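Local coordinates for argonaute (Methanocaldococcus jannaschii, PDB 5G5S), which uses short single-stranded DNA guides to bind complementary target DNA and cut it, and may thereby defend the cell against invading genetic elements, at residues T331-I336 and L478-M483; T360-D365 and F429-G434; S458-W463 and A672-G677; K489-D494 and M668-L673. All blocks are in the same frame, centred on the assembly; numbering follows the deposited sequence.

Contact 1: T331-I336 and L478-M483; sequences TLFTWI and LLIQIM
Phe-333 lies against Leu-479, Ile-480 and Met-483, docking the loop between strands 323-326 and 357-365 onto helix 473-485 of the Mid domain. The side chains that meet are all apolar: a loop aromatic sits on one flank of a helix. In Phe-333, chi1 of -60° puts CG beside the backbone N, on a CB that already points toward the helix. At the root, Phe-333 CB is 3.9 Å from Leu-479 CD1, and ring atom CD1 is 3.8 Å from that same methyl. The middle of the ring belongs to Leu-479 CB, a methylene 3.6 Å from the ring centroid and only 9° off the normal, a CH-pi contact over the face. Further out, Phe-333 CE2 meets Ile-480 CG1 at 4.0 Å, and the tip, CZ, ends 3.7 Å from Met-483 CG. Residues 479 and 483 are one helical turn apart, so a single flat ring can span both; a methionine suits the far end because its flexible chain can bend beside the ring. Tyr-490 meets the Phe-333 ring edge-to-face, and the backbone N of Phe-333 is held by Asn-476 OD1, a polar anchor from the same helix. Around this centre, branched aliphatic side chains fill in. Leu-332 CD2 lies 4.0 Å from Ile-480 CG1. Tyr-386 of helix 372-390 touches both Ile-336 and Met-483. Ile-336 itself reaches Leu-479 tip to tip, its CG1 3.8 Å from Leu-479 CD1.

Contact 2: T360-D365 and F429-G434; sequences TYILID and FALIIG
Phe-429 opens the pairing by accepting the N-H of Tyr-361 at its backbone O, 2.7 Å away. Its CG is anti to the backbone N (chi1 -169°), and the ring turns its edge to Thr-360, CD2 lying 3.7 Å from the methyl CG2. On the other face of the sheet, Ala-430 is small enough for two larger neighbours to share it: its CB is 4.0 Å from Tyr-361 CB and 3.9 Å from Leu-363 CD1, and Leu-451 of helix 442-452 touches Ala-430 and Leu-363. Leu-431 bonds both ways, giving its N-H to Tyr-361 O and taking that of Leu-363 at its own O, while its CB rests 3.8 Å from Ile-362 CD1. Ile-432 returns to the alanine's face, where its CG1 packs 3.9 Å from Leu-363 CD1. Ile-433 repeats the double bonding: its N lies 2.7 Å from Leu-363 O in a nearly straight bond (171°), and its O receives Asp-365 N. Gly-434 brings only its CA near Asp-365 CB; the carboxylate is engaged by Tyr-444 OH and Glu-367 N. The even-numbered residues Ala-430, Ile-432 and Gly-434 turn their backbone bonds to strand 456-462 instead. Two adjacent, beta-branched-rich inner strands running parallel, flanked by helices on both faces, are the core of the Rossmann-like Mid domain.

Contact 3: S458-W463 and A672-G677; sequences SQNILW and ALYGEG
Leu-673 and Tyr-674 reach across to Gln-459, Asn-460 and Ile-461, joining a loop of the PIWI module to the edge strand 456-462 of the Mid domain's parallel sheet. Residues 459-462 bind the phosphorylated 5' end of the guide DNA, so this small interface probably borders the guide-anchoring pocket. Leu-673 meets the glutamine tip to tip, its CD1 lying 3.9 Å from Gln-459 CG. Its other branch, CD2, is 4.4 Å from Ile-461 CG1, a loose apolar contact. CG of Gln-459 is anti to the backbone N (chi1 -172°) and the chain then bends at chi2, which turns the amide toward the loop; a long polar side chain suits a site that has been seen to hold a divalent metal cation in this protein. The Tyr-674 ring also points its tip at that amide, the two planes standing 63° apart. Asn-460 crosses the tyrosine at about a right angle: its OD1, held by Lys-448 NZ, sits 3.7 Å from Tyr-674 OH. Beyond this shell, Gln-481 OE1 accepts the backbone N-H of Leu-673, fixing the loop to helix 473-485, while Lys-485 NZ binds Ser-458 O just before the glutamine. Strand 428-434 supports the other side through backbone bonds to Gln-459 and Ile-461. Tyr-674 OH makes a weak hydrogen bond to Ile-715 O at the chain's C-terminal residue.

Contact 4: K489-D494 and M668-L673; sequences KYFILD and MNYSAL
Phe-491 and Tyr-670 form an offset stack, their centroids 4.8 Å apart and planes inclined by 25°. The side chains reach toward each other tip to tip, and the rings overlap only in part: Phe-491 CE1 lies 3.6 Å from Tyr-670 CZ, and the tyrosine oxygen stands over the rim of the phenylalanine face. At the edge of the Phe-491 ring, in its plane, the backbone O of Asn-669 comes within 3.3 Å of CZ, where the partly positive ring hydrogens make an agreeable neighbour for a carbonyl.

Hydrogen bonding rests on the same phenol. Tyr-670 OH accepts two backbone N-H groups, both weakly: Tyr-490 N at 2.9 Å with a bent angle of 130°, and Phe-491 N at 3.5 Å. A tyrosine suits this place because its ring stacks while its oxygen answers the buried peptide N-H groups of the loop.

Sulfur and aliphatic contacts complete the interface. Met-668 curls at chi2 and chi3, and the last turn (chi3 -66°) swings CE to 3.7 Å from Phe-491 CD2. SD stands at the ring's edge, a Met-aromatic contact, and also touches Leu-493 CG at 3.8 Å.

Strand 492-493 pairs antiparallel with strand 314-317, whose Leu-314 and Val-316 also touch Phe-491. The loop of Ser-671, a guide-DNA contact, is held by Tyr-688 of helix 684-697, which binds Tyr-670 N and Ser-671 OG, while Ala-672 packs on Asn-477 and Ile-480 of helix 473-485.

The contacts gather about helix 473-485, which supplies one side of contact 1, where the Mid domain meets the PIWI domain. Contact 2, in the parallel Mid sheet, is nested along the chain inside the loop closed by contact 1, their centres 17 Å apart; Ile-482 and Leu-478 pack on Phe-429 and Leu-431. It closes before contacts 3 and 4 open; the segments of contacts 1 and 3 alternate, and contact 1 closes before contact 4 opens. Contact 3 uses that sheet's next strand. Contacts 3 and 4 share Ala-672 and Leu-673, and Gln-481, which contacts the guide, ties contact 1 to both through Leu-673. The Mid core and residues binding the guide's 5' end are thus in direct contact.

Contact 1: T331-I336 and L478-M483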
loop_
_atom_site.group_PDB
_atom_site.type_symbol
_atom_site.label_atom_id
_atom_site.label_comp_id
_atom_site.label_asym_id
_atom_site.label_seq_id
_atom_site.Cartn_x
_atom_site.Cartn_y
_atom_site.Cartn_z
ATOM N N THR A 331 -1.069 5.550 25.895
ATOM C CA THR A 331 -1.180 6.397 27.086
ATOM C C THR A 331 -1.040 7.901 26.760
ATOM O O THR A 331 -0.829 8.699 27.674
ATOM C CB THR A 331 -0.169 5.969 28.168
ATOM O OG1 THR A 331 1.155 6.100 27.650
ATOM C CG2 THR A 331 -0.425 4.559 28.713
ATOM N N LEU A 332 -1.160 8.290 25.471
ATOM C CA LEU A 332 -1.028 9.694 25.069
ATOM C C LEU A 332 -2.132 10.601 25.638
ATOM O O LEU A 332 -1.848 11.735 26.034
ATOM C CB LEU A 332 -0.948 9.813 23.537
ATOM C CG LEU A 332 -0.272 11.060 22.960
ATOM C CD1 LEU A 332 1.194 11.102 23.308
ATOM C CD2 LEU A 332 -0.385 11.071 21.458
ATOM N N PHE A 333 -3.379 10.089 25.679
ATOM C CA PHE A 333 -4.551 10.816 26.174
ATOM C C PHE A 333 -5.248 10.087 27.325
ATOM O O PHE A 333 -6.465 10.196 27.476
ATOM C CB PHE A 333 -5.534 11.124 25.029
ATOM C CG PHE A 333 -4.963 11.978 23.922
ATOM C CD1 PHE A 333 -5.008 13.366 23.997
ATOM C CD2 PHE A 333 -4.396 11.395 22.794
ATOM C CE1 PHE A 333 -4.488 14.154 22.966
ATOM C CE2 PHE A 333 -3.874 12.184 21.767
ATOM C CZ PHE A 333 -3.923 13.558 21.860
ATOM N N THR A 334 -4.481 9.364 28.152
ATOM C CA THR A 334 -5.026 8.666 29.317
ATOM C C THR A 334 -5.473 9.662 30.407
ATOM O O THR A 334 -6.378 9.357 31.187
ATOM C CB THR A 334 -4.089 7.553 29.786
ATOM O OG1 THR A 334 -2.736 7.971 29.584
ATOM C CG2 THR A 334 -4.336 6.240 29.043
ATOM N N TRP A 335 -4.887 10.884 30.380
ATOM C CA TRP A 335 -5.179 12.021 31.253
ATOM C C TRP A 335 -6.577 12.627 31.012
ATOM O O TRP A 335 -7.024 13.471 31.795
ATOM C CB TRP A 335 -4.074 13.090 31.161
ATOM C CG TRP A 335 -3.731 13.504 29.761
ATOM C CD1 TRP A 335 -2.750 12.982 28.967
ATOM C CD2 TRP A 335 -4.373 14.525 28.988
ATOM N NE1 TRP A 335 -2.737 13.619 27.747
ATOM C CE2 TRP A 335 -3.726 14.569 27.730
ATOM C CE3 TRP A 335 -5.438 15.411 29.233
ATOM C CZ2 TRP A 335 -4.105 15.466 26.721
ATOM C CZ3 TRP A 335 -5.817 16.293 28.233
ATOM C CH2 TRP A 335 -5.159 16.312 26.992
ATOM N N ILE A 336 -7.267 12.183 29.943
ATOM C CA ILE A 336 -8.632 12.614 29.615
ATOM C C ILE A 336 -9.585 12.051 30.678
ATOM O O ILE A 336 -10.438 12.783 31.167
ATOM C CB ILE A 336 -9.018 12.214 28.149
ATOM C CG1 ILE A 336 -8.155 12.970 27.097
ATOM C CG2 ILE A 336 -10.534 12.328 27.857
ATOM C CD1 ILE A 336 -8.504 14.426 26.791
ATOM N N LEU A 478 -8.945 7.828 18.996
ATOM C CA LEU A 478 -9.716 8.820 18.256
ATOM C C LEU A 478 -8.982 10.148 18.289
ATOM O O LEU A 478 -8.863 10.791 17.254
ATOM C CB LEU A 478 -11.143 8.960 18.837
ATOM C CG LEU A 478 -12.022 10.079 18.255
ATOM C CD1 LEU A 478 -12.312 9.848 16.772
ATOM C CD2 LEU A 478 -13.310 10.249 19.062
ATOM N N LEU A 479 -8.475 10.547 19.470
ATOM C CA LEU A 479 -7.722 11.787 19.634
ATOM C C LEU A 479 -6.401 11.767 18.878
ATOM O O LEU A 479 -6.067 12.780 18.271
ATOM C CB LEU A 479 -7.563 12.192 21.113
ATOM C CG LEU A 479 -8.853 12.662 21.806
ATOM C CD1 LEU A 479 -8.655 12.811 23.299
ATOM C CD2 LEU A 479 -9.378 13.971 21.192
ATOM N N ILE A 480 -5.701 10.596 18.832
ATOM C CA ILE A 480 -4.456 10.409 18.077
ATOM C C ILE A 480 -4.713 10.711 16.594
ATOM O O ILE A 480 -3.963 11.469 15.974
ATOM C CB ILE A 480 -3.851 8.981 18.271
ATOM C CG1 ILE A 480 -3.247 8.821 19.685
ATOM C CG2 ILE A 480 -2.791 8.681 17.182
ATOM C CD1 ILE A 480 -3.070 7.407 20.146
ATOM N N GLN A 481 -5.800 10.132 16.054
ATOM C CA GLN A 481 -6.186 10.307 14.661
ATOM C C GLN A 481 -6.621 11.729 14.329
ATOM O O GLN A 481 -6.250 12.221 13.267
ATOM C CB GLN A 481 -7.201 9.245 14.215
ATOM C CG GLN A 481 -7.270 9.139 12.696
ATOM C CD GLN A 481 -7.624 7.777 12.186
ATOM O OE1 GLN A 481 -7.213 6.749 12.720
ATOM N NE2 GLN A 481 -8.335 7.758 11.075
ATOM N N ILE A 482 -7.343 12.405 15.259
ATOM C CA ILE A 482 -7.779 13.799 15.117
ATOM C C ILE A 482 -6.554 14.723 15.014
ATOM O O ILE A 482 -6.516 15.584 14.128
ATOM C CB ILE A 482 -8.772 14.205 16.247
ATOM C CG1 ILE A 482 -10.156 13.550 16.023
ATOM C CG2 ILE A 482 -8.887 15.733 16.392
ATOM C CD1 ILE A 482 -11.247 13.763 17.179
ATOM N N MET A 483 -5.544 14.515 15.895
ATOM C CA MET A 483 -4.270 15.262 15.901
ATOM C C MET A 483 -3.556 15.149 14.555
ATOM O O MET A 483 -3.089 16.159 14.029
ATOM C CB MET A 483 -3.330 14.781 17.035
ATOM C CG MET A 483 -3.864 15.006 18.448
ATOM S SD MET A 483 -4.186 16.720 18.915
ATOM C CE MET A 483 -5.956 16.775 18.729
#

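Contact 2: T360-D365 and F429-G434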
loop_
_atom_site.group_PDB
_atom_site.type_symbol
_atom_site.label_atom_id
_atom_site.label_comp_id
_atom_site.label_asym_id
_atom_site.label_seq_id
_atom_site.Cartn_x
_atom_site.Cartn_y
_atom_site.Cartn_z
ATOM N N THR A 360 -16.545 23.274 15.521
ATOM C CA THR A 360 -16.750 21.827 15.419
ATOM C C THR A 360 -18.221 21.470 15.192
ATOM O O THR A 360 -19.113 22.161 15.678
ATOM C CB THR A 360 -16.097 21.115 16.624
ATOM O OG1 THR A 360 -14.770 21.611 16.785
ATOM C CG2 THR A 360 -16.052 19.600 16.475
ATOM N N TYR A 361 -18.457 20.392 14.440
ATOM C CA TYR A 361 -19.783 19.854 14.150
ATOM C C TYR A 361 -19.878 18.440 14.730
ATOM O O TYR A 361 -18.882 17.716 14.710
ATOM C CB TYR A 361 -20.004 19.801 12.631
ATOM C CG TYR A 361 -20.303 21.144 12.005
ATOM C CD1 TYR A 361 -19.276 21.997 11.608
ATOM C CD2 TYR A 361 -21.614 21.554 11.783
ATOM C CE1 TYR A 361 -19.548 23.241 11.039
ATOM C CE2 TYR A 361 -21.898 22.783 11.188
ATOM C CZ TYR A 361 -20.860 23.623 10.815
ATOM O OH TYR A 361 -21.141 24.839 10.235
ATOM N N ILE A 362 -21.046 18.054 15.274
ATOM C CA ILE A 362 -21.244 16.690 15.783
ATOM C C ILE A 362 -22.341 16.037 14.950
ATOM O O ILE A 362 -23.521 16.355 15.103
ATOM C CB ILE A 362 -21.441 16.533 17.329
ATOM C CG1 ILE A 362 -20.459 17.401 18.175
ATOM C CG2 ILE A 362 -21.396 15.050 17.746
ATOM C CD1 ILE A 362 -18.889 17.134 18.025
ATOM N N LEU A 363 -21.928 15.169 14.029
ATOM C CA LEU A 363 -22.804 14.477 13.089
ATOM C C LEU A 363 -23.172 13.070 13.564
ATOM O O LEU A 363 -22.323 12.181 13.600
ATOM C CB LEU A 363 -22.177 14.485 11.674
ATOM C CG LEU A 363 -21.915 15.885 11.084
ATOM C CD1 LEU A 363 -20.899 15.841 9.996
ATOM C CD2 LEU A 363 -23.195 16.538 10.581
ATOM N N ILE A 364 -24.443 12.894 13.974
ATOM C CA ILE A 364 -24.990 11.634 14.493
ATOM C C ILE A 364 -25.884 10.986 13.433
ATOM O O ILE A 364 -26.780 11.645 12.903
ATOM C CB ILE A 364 -25.762 11.825 15.842
ATOM C CG1 ILE A 364 -25.086 12.839 16.797
ATOM C CG2 ILE A 364 -26.007 10.485 16.546
ATOM C CD1 ILE A 364 -25.741 14.193 16.829
ATOM N N ASP A 365 -25.647 9.694 13.141
ATOM C CA ASP A 365 -26.426 8.908 12.178
ATOM C C ASP A 365 -27.857 8.767 12.711
ATOM O O ASP A 365 -28.030 8.447 13.890
ATOM C CB ASP A 365 -25.778 7.525 11.979
ATOM C CG ASP A 365 -26.307 6.742 10.795
ATOM O OD1 ASP A 365 -27.403 6.164 10.910
ATOM O OD2 ASP A 365 -25.600 6.667 9.774
ATOM N N PHE A 429 -14.001 21.423 12.143
ATOM C CA PHE A 429 -13.922 20.002 12.442
ATOM C C PHE A 429 -15.307 19.376 12.506
ATOM O O PHE A 429 -16.280 20.067 12.798
ATOM C CB PHE A 429 -13.094 19.712 13.712
ATOM C CG PHE A 429 -12.793 18.237 13.874
ATOM C CD1 PHE A 429 -11.832 17.615 13.085
ATOM C CD2 PHE A 429 -13.528 17.454 14.757
ATOM C CE1 PHE A 429 -11.601 16.243 13.187
ATOM C CE2 PHE A 429 -13.298 16.080 14.853
ATOM C CZ PHE A 429 -12.338 15.486 14.068
ATOM N N ALA A 430 -15.407 18.072 12.193
ATOM C CA ALA A 430 -16.669 17.347 12.286
ATOM C C ALA A 430 -16.437 15.963 12.860
ATOM O O ALA A 430 -15.617 15.216 12.346
ATOM C CB ALA A 430 -17.355 17.268 10.932
ATOM N N LEU A 431 -17.122 15.643 13.960
ATOM C CA LEU A 431 -17.025 14.330 14.584
ATOM C C LEU A 431 -18.262 13.551 14.147
ATOM O O LEU A 431 -19.387 13.946 14.453
ATOM C CB LEU A 431 -16.926 14.452 16.116
ATOM C CG LEU A 431 -16.796 13.155 16.919
ATOM C CD1 LEU A 431 -15.415 12.521 16.746
ATOM C CD2 LEU A 431 -17.091 13.398 18.391
ATOM N N ILE A 432 -18.044 12.502 13.347
ATOM C CA ILE A 432 -19.109 11.670 12.796
ATOM C C ILE A 432 -19.295 10.415 13.664
ATOM O O ILE A 432 -18.363 9.619 13.818
ATOM C CB ILE A 432 -18.846 11.338 11.291
ATOM C CG1 ILE A 432 -18.736 12.609 10.426
ATOM C CG2 ILE A 432 -19.893 10.373 10.726
ATOM C CD1 ILE A 432 -17.801 12.432 9.185
ATOM N N ILE A 433 -20.506 10.260 14.235
ATOM C CA ILE A 433 -20.893 9.104 15.046
ATOM C C ILE A 433 -21.809 8.237 14.166
ATOM O O ILE A 433 -22.929 8.642 13.828
ATOM C CB ILE A 433 -21.581 9.511 16.391
ATOM C CG1 ILE A 433 -20.939 10.764 17.074
ATOM C CG2 ILE A 433 -21.740 8.310 17.344
ATOM C CD1 ILE A 433 -19.511 10.621 17.615
ATOM N N GLY A 434 -21.295 7.081 13.764
ATOM C CA GLY A 434 -22.012 6.154 12.899
ATOM C C GLY A 434 -22.213 4.770 13.475
ATOM O O GLY A 434 -21.927 4.531 14.651
#

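Contact 3: S458-W463 and A672-G677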
loop_
_atom_site.group_PDB
_atom_site.type_symbol
_atom_site.label_atom_id
_atom_site.label_comp_id
_atom_site.label_asym_id
_atom_site.label_seq_id
_atom_site.Cartn_x
_atom_site.Cartn_y
_atom_site.Cartn_z
ATOM N N SER A 458 -12.719 15.987 9.121
ATOM C CA SER A 458 -13.624 15.129 9.879
ATOM C C SER A 458 -13.083 13.762 10.212
ATOM O O SER A 458 -12.199 13.253 9.520
ATOM C CB SER A 458 -14.947 14.979 9.135
ATOM O OG SER A 458 -14.741 14.620 7.778
ATOM N N GLN A 459 -13.660 13.148 11.253
ATOM C CA GLN A 459 -13.334 11.791 11.661
ATOM C C GLN A 459 -14.600 11.050 12.073
ATOM O O GLN A 459 -15.422 11.583 12.828
ATOM C CB GLN A 459 -12.257 11.753 12.767
ATOM C CG GLN A 459 -11.727 10.338 13.107
ATOM C CD GLN A 459 -11.219 9.546 11.922
ATOM O OE1 GLN A 459 -11.701 8.453 11.615
ATOM N NE2 GLN A 459 -10.232 10.072 11.229
ATOM N N ASN A 460 -14.757 9.827 11.544
ATOM C CA ASN A 460 -15.885 8.955 11.841
ATOM C C ASN A 460 -15.479 7.890 12.842
ATOM O O ASN A 460 -14.318 7.477 12.873
ATOM C CB ASN A 460 -16.493 8.348 10.567
ATOM C CG ASN A 460 -15.539 7.583 9.670
ATOM O OD1 ASN A 460 -14.354 7.901 9.530
ATOM N ND2 ASN A 460 -16.067 6.591 8.977
ATOM N N ILE A 461 -16.436 7.479 13.686
ATOM C CA ILE A 461 -16.263 6.485 14.745
ATOM C C ILE A 461 -17.547 5.649 14.864
ATOM O O ILE A 461 -18.637 6.204 14.693
ATOM C CB ILE A 461 -15.851 7.214 16.069
ATOM C CG1 ILE A 461 -14.895 6.397 16.982
ATOM C CG2 ILE A 461 -16.996 7.950 16.803
ATOM C CD1 ILE A 461 -15.484 5.270 17.767
ATOM N N LEU A 462 -17.430 4.321 15.102
ATOM C CA LEU A 462 -18.620 3.471 15.255
ATOM C C LEU A 462 -19.081 3.522 16.701
ATOM O O LEU A 462 -18.298 3.213 17.608
ATOM C CB LEU A 462 -18.392 2.009 14.803
ATOM C CG LEU A 462 -18.036 1.751 13.328
ATOM C CD1 LEU A 462 -17.711 0.288 13.107
ATOM C CD2 LEU A 462 -19.155 2.177 12.374
ATOM N N TRP A 463 -20.338 3.948 16.916
ATOM C CA TRP A 463 -20.932 4.090 18.246
ATOM C C TRP A 463 -20.933 2.820 19.087
ATOM O O TRP A 463 -20.624 2.893 20.278
ATOM C CB TRP A 463 -22.331 4.726 18.195
ATOM C CG TRP A 463 -22.966 4.873 19.548
ATOM C CD1 TRP A 463 -24.102 4.258 19.988
ATOM C CD2 TRP A 463 -22.423 5.570 20.677
ATOM N NE1 TRP A 463 -24.330 4.574 21.307
ATOM C CE2 TRP A 463 -23.310 5.372 21.757
ATOM C CE3 TRP A 463 -21.275 6.362 20.877
ATOM C CZ2 TRP A 463 -23.098 5.949 23.014
ATOM C CZ3 TRP A 463 -21.062 6.925 22.125
ATOM C CH2 TRP A 463 -21.963 6.712 23.177
ATOM N N ALA A 672 -4.517 5.406 14.221
ATOM C CA ALA A 672 -4.759 4.611 15.415
ATOM C C ALA A 672 -6.096 3.856 15.409
ATOM O O ALA A 672 -6.203 2.810 16.052
ATOM C CB ALA A 672 -4.649 5.493 16.641
ATOM N N LEU A 673 -7.094 4.368 14.669
ATOM C CA LEU A 673 -8.430 3.768 14.560
ATOM C C LEU A 673 -8.523 2.681 13.482
ATOM O O LEU A 673 -9.428 1.847 13.547
ATOM C CB LEU A 673 -9.490 4.852 14.310
ATOM C CG LEU A 673 -9.771 5.840 15.439
ATOM C CD1 LEU A 673 -10.316 7.141 14.883
ATOM C CD2 LEU A 673 -10.728 5.240 16.481
ATOM N N TYR A 674 -7.594 2.686 12.499
ATOM C CA TYR A 674 -7.561 1.714 11.401
ATOM C C TYR A 674 -6.461 0.664 11.562
ATOM O O TYR A 674 -5.656 0.732 12.498
ATOM C CB TYR A 674 -7.374 2.414 10.038
ATOM C CG TYR A 674 -8.306 3.569 9.744
ATOM C CD1 TYR A 674 -9.672 3.476 10.007
ATOM C CD2 TYR A 674 -7.841 4.717 9.112
ATOM C CE1 TYR A 674 -10.538 4.532 9.722
ATOM C CE2 TYR A 674 -8.702 5.763 8.788
ATOM C CZ TYR A 674 -10.048 5.677 9.112
ATOM O OH TYR A 674 -10.894 6.718 8.812
ATOM N N GLY A 675 -6.452 -0.286 10.621
ATOM C CA GLY A 675 -5.476 -1.363 10.503
ATOM C C GLY A 675 -5.426 -2.359 11.640
ATOM O O GLY A 675 -6.336 -2.416 12.472
ATOM N N GLU A 676 -4.340 -3.160 11.660
ATOM C CA GLU A 676 -4.086 -4.207 12.649
ATOM C C GLU A 676 -3.220 -3.691 13.807
ATOM O O GLU A 676 -1.982 -3.675 13.717
ATOM C CB GLU A 676 -3.473 -5.450 11.980
ATOM N N GLY A 677 -3.894 -3.259 14.871
ATOM C CA GLY A 677 -3.262 -2.739 16.075
ATOM C C GLY A 677 -2.825 -1.287 16.002
ATOM O O GLY A 677 -3.427 -0.470 15.294
#

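Contact 4: K489-D494 and M668-L673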
loop_
_atom_site.group_PDB
_atom_site.type_symbol
_atom_site.label_atom_id
_atom_site.label_comp_id
_atom_site.label_asym_id
_atom_site.label_seq_id
_atom_site.Cartn_x
_atom_site.Cartn_y
_atom_site.Cartn_z
ATOM N N LYS A 489 2.028 17.714 15.198
ATOM C CA LYS A 489 3.221 16.893 15.410
ATOM C C LYS A 489 3.269 16.579 16.892
ATOM O O LYS A 489 3.978 17.243 17.643
ATOM C CB LYS A 489 4.492 17.660 14.973
ATOM C CG LYS A 489 4.754 17.635 13.489
ATOM C CD LYS A 489 4.004 18.702 12.734
ATOM C CE LYS A 489 3.653 18.217 11.355
ATOM N NZ LYS A 489 2.857 19.238 10.648
ATOM N N TYR A 490 2.466 15.606 17.325
ATOM C CA TYR A 490 2.377 15.269 18.744
ATOM C C TYR A 490 3.635 14.603 19.311
ATOM O O TYR A 490 4.230 15.113 20.266
ATOM C CB TYR A 490 1.106 14.467 19.058
ATOM C CG TYR A 490 0.436 14.931 20.326
ATOM C CD1 TYR A 490 1.004 14.675 21.573
ATOM C CD2 TYR A 490 -0.744 15.663 20.285
ATOM C CE1 TYR A 490 0.403 15.124 22.747
ATOM C CE2 TYR A 490 -1.366 16.098 21.452
ATOM C CZ TYR A 490 -0.784 15.834 22.682
ATOM O OH TYR A 490 -1.377 16.281 23.834
ATOM N N PHE A 491 4.050 13.496 18.704
ATOM C CA PHE A 491 5.211 12.732 19.144
ATOM C C PHE A 491 6.270 12.647 18.054
ATOM O O PHE A 491 5.943 12.708 16.868
ATOM C CB PHE A 491 4.787 11.322 19.625
ATOM C CG PHE A 491 3.985 10.521 18.628
ATOM C CD1 PHE A 491 2.600 10.637 18.571
ATOM C CD2 PHE A 491 4.612 9.640 17.754
ATOM C CE1 PHE A 491 1.861 9.917 17.623
ATOM C CE2 PHE A 491 3.872 8.912 16.817
ATOM C CZ PHE A 491 2.504 9.065 16.748
ATOM N N ILE A 492 7.542 12.541 18.458
ATOM C CA ILE A 492 8.677 12.403 17.541
ATOM C C ILE A 492 9.479 11.141 17.910
ATOM O O ILE A 492 9.142 10.467 18.889
ATOM C CB ILE A 492 9.554 13.695 17.438
ATOM C CG1 ILE A 492 10.256 14.036 18.768
ATOM C CG2 ILE A 492 8.754 14.888 16.897
ATOM C CD1 ILE A 492 11.709 14.276 18.655
ATOM N N LEU A 493 10.518 10.818 17.122
ATOM C CA LEU A 493 11.386 9.671 17.383
ATOM C C LEU A 493 12.468 10.053 18.374
ATOM O O LEU A 493 13.025 11.147 18.266
ATOM C CB LEU A 493 12.026 9.162 16.089
ATOM C CG LEU A 493 11.124 8.380 15.137
ATOM C CD1 LEU A 493 11.769 8.239 13.779
ATOM C CD2 LEU A 493 10.787 6.999 15.700
ATOM N N ASP A 494 12.777 9.156 19.337
ATOM C CA ASP A 494 13.822 9.390 20.334
ATOM C C ASP A 494 15.214 9.304 19.715
ATOM O O ASP A 494 16.147 9.937 20.218
ATOM C CB ASP A 494 13.695 8.418 21.523
ATOM C CG ASP A 494 14.691 8.650 22.651
ATOM O OD1 ASP A 494 14.787 9.803 23.133
ATOM O OD2 ASP A 494 15.367 7.679 23.057
ATOM N N MET A 668 5.437 5.651 13.544
ATOM C CA MET A 668 5.050 7.062 13.353
ATOM C C MET A 668 3.652 7.146 12.714
ATOM O O MET A 668 3.430 7.786 11.697
ATOM C CB MET A 668 6.132 7.844 12.575
ATOM C CG MET A 668 7.463 7.971 13.329
ATOM S SD MET A 668 7.352 8.544 15.068
ATOM C CE MET A 668 6.744 10.200 14.839
ATOM N N ASN A 669 2.709 6.503 13.380
ATOM C CA ASN A 669 1.324 6.307 12.999
ATOM C C ASN A 669 0.327 7.218 13.748
ATOM O O ASN A 669 0.370 7.320 14.973
ATOM C CB ASN A 669 0.964 4.818 13.261
ATOM C CG ASN A 669 -0.359 4.392 12.696
ATOM O OD1 ASN A 669 -1.005 3.461 13.168
ATOM N ND2 ASN A 669 -0.763 5.020 11.628
ATOM N N TYR A 670 -0.595 7.834 12.987
ATOM C CA TYR A 670 -1.716 8.614 13.484
ATOM C C TYR A 670 -3.016 7.936 13.051
ATOM O O TYR A 670 -4.072 8.426 13.381
ATOM C CB TYR A 670 -1.648 10.071 13.019
ATOM C CG TYR A 670 -0.598 10.886 13.745
ATOM C CD1 TYR A 670 -0.895 11.539 14.940
ATOM C CD2 TYR A 670 0.681 11.039 13.219
ATOM C CE1 TYR A 670 0.060 12.306 15.603
ATOM C CE2 TYR A 670 1.649 11.790 13.881
ATOM C CZ TYR A 670 1.336 12.419 15.075
ATOM O OH TYR A 670 2.288 13.164 15.724
ATOM N N SER A 671 -2.937 6.797 12.336
ATOM C CA SER A 671 -4.074 5.971 11.887
ATOM C C SER A 671 -4.376 4.926 12.983
ATOM O O SER A 671 -4.458 3.725 12.714
ATOM C CB SER A 671 -3.761 5.276 10.561
ATOM O OG SER A 671 -3.186 6.157 9.611
ATOM N N ALA A 672 -4.517 5.406 14.221
ATOM C CA ALA A 672 -4.759 4.611 15.415
ATOM C C ALA A 672 -6.096 3.856 15.409
ATOM O O ALA A 672 -6.203 2.810 16.052
ATOM C CB ALA A 672 -4.649 5.493 16.641
ATOM N N LEU A 673 -7.094 4.368 14.669
ATOM C CA LEU A 673 -8.430 3.768 14.560
ATOM C C LEU A 673 -8.523 2.681 13.482
ATOM O O LEU A 673 -9.428 1.847 13.547
ATOM C CB LEU A 673 -9.490 4.852 14.310
ATOM C CG LEU A 673 -9.771 5.840 15.439
ATOM C CD1 LEU A 673 -10.316 7.141 14.883
ATOM C CD2 LEU A 673 -10.728 5.240 16.481
#